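Local coordinates for beta-N-acetylhexosaminidase (PDB 5BZA) that acts as a thermostable beta-N-acetylglucosaminidase of glycoside hydrolase family 3, probably removing terminal non-reducing N-acetylhexosamine residues from beta-linked glycosides, at the interface of chains A and B. Residues are numbered along the deposited sequence; one frame, centred on the assembly and turned at random. Chains: chain A/B, Beta-N-acetylhexosaminidase.

The interface of chains A and B. Residues chain A 332, 334, 447-448; chain B 82-83, 86.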
loop_
_atom_site.group_PDB
_atom_site.type_symbol
_atom_site.label_atom_id
_atom_site.label_comp_id
_atom_site.label_asym_id
_atom_site.label_seq_id
_atom_site.Cartn_x
_atom_site.Cartn_y
_atom_site.Cartn_z
ATOM N N ALA A 332 9.274 12.183 -18.522
ATOM C CA ALA A 332 8.836 11.407 -19.667
ATOM C C ALA A 332 7.826 12.161 -20.555
ATOM O O ALA A 332 7.237 11.580 -21.472
ATOM C CB ALA A 332 8.237 10.097 -19.197
ATOM N N GLU A 334 6.614 14.877 -23.414
ATOM C CA GLU A 334 7.101 15.657 -24.536
ATOM C C GLU A 334 5.997 16.525 -25.117
ATOM O O GLU A 334 4.805 16.140 -25.170
ATOM C CB GLU A 334 7.702 14.748 -25.610
ATOM C CG GLU A 334 8.559 13.667 -25.035
ATOM C CD GLU A 334 9.340 12.939 -26.107
ATOM O OE1 GLU A 334 10.291 13.563 -26.621
ATOM O OE2 GLU A 334 9.023 11.768 -26.438
ATOM N N THR A 447 2.793 11.604 -23.224
ATOM C CA THR A 447 2.961 11.331 -21.801
ATOM C C THR A 447 3.681 10.011 -21.524
ATOM O O THR A 447 4.312 9.851 -20.489
ATOM C CB THR A 447 1.597 11.314 -21.082
ATOM O OG1 THR A 447 0.780 10.280 -21.652
ATOM C CG2 THR A 447 0.912 12.695 -21.194
ATOM N N HIS A 448 3.535 9.061 -22.442
ATOM C CA HIS A 448 4.104 7.721 -22.310
ATOM C C HIS A 448 3.473 6.941 -21.174
ATOM O O HIS A 448 4.059 5.965 -20.718
ATOM C CB HIS A 448 5.606 7.765 -22.097
ATOM C CG HIS A 448 6.345 8.456 -23.185
ATOM N ND1 HIS A 448 6.780 9.764 -23.077
ATOM C CD2 HIS A 448 6.723 8.033 -24.414
ATOM C CE1 HIS A 448 7.419 10.105 -24.181
ATOM N NE2 HIS A 448 7.389 9.077 -25.004
ATOM N N LEU B 82 7.451 2.197 -20.185
ATOM C CA LEU B 82 7.655 3.050 -21.354
ATOM C C LEU B 82 8.129 4.452 -20.930
ATOM O O LEU B 82 9.206 4.971 -21.403
ATOM C CB LEU B 82 6.367 3.119 -22.183
ATOM C CG LEU B 82 6.539 3.804 -23.537
ATOM C CD1 LEU B 82 7.452 2.973 -24.471
ATOM C CD2 LEU B 82 5.187 4.067 -24.182
ATOM N N ALA B 83 7.375 5.038 -19.979
ATOM C CA ALA B 83 7.773 6.312 -19.402
ATOM C C ALA B 83 9.142 6.185 -18.797
ATOM O O ALA B 83 9.988 7.034 -19.043
ATOM C CB ALA B 83 6.782 6.779 -18.350
ATOM N N LYS B 86 11.999 6.411 -21.120
ATOM C CA LYS B 86 12.328 7.766 -21.609
ATOM C C LYS B 86 13.297 8.536 -20.714
ATOM O O LYS B 86 13.774 9.604 -21.100
ATOM C CB LYS B 86 11.074 8.607 -21.795
ATOM C CG LYS B 86 10.159 8.155 -22.938
ATOM C CD LYS B 86 10.957 7.715 -24.204
ATOM C CE LYS B 86 11.599 8.910 -24.858
ATOM N NZ LYS B 86 11.084 9.184 -26.219
HETATM O O HOH W 1 4.641 3.452 -19.074
#
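B:Lys86 lies across the imidazole of A:His448 and reaches on to the carboxylate of A:Glu334. CB packs loosely against the methyl of A:Ala332. CG of B:Lys86 sits 3.5 Å from the centroid of the A:His448 ring, near-equidistant from all five ring atoms, which identifies a CH-pi contact over the middle of one face. Bends at chi2 and chi3 (-40°, -70°) and again at chi4 then carry CD past NE2, bring B:Lys86 CE within 4.2 Å of A:Glu334 OE2 and deliver the amine NZ to that carboxylate. NZ of B:Lys86 and OE2 of A:Glu334 are 3.3 Å apart, a salt bridge whose hydrogen bond is weak; the two side chains cross at about a right angle.

The ring's rotation is held from its own chain: A:His448 ND1 donates to A:Ala332 O at 2.5 Å, 10° out of the ring plane, while CG of A:Glu334 abuts the ring edge. An alanine in place of A:His448 would probably leave the B:Lys86 methylenes without their flat support and the A:Ala332 carbonyl without its donor.

Beside the ring, A:Ala332 CB meets B:Ala83 CB at 3.7 Å. Water 1 links the backbone O of A:His448 (3.1 Å) to N of B:Ala83 (3.3 Å), within helix 81-85. In another structure of this protein zinc binds the equivalents of Glu334, His448 and Lys86, which here span the two chains with no zinc modelled. The patch, repeated by two-fold symmetry, joins the C-terminal part of one copy to helix 81-85 and the following loop of the other, and may support a dimer.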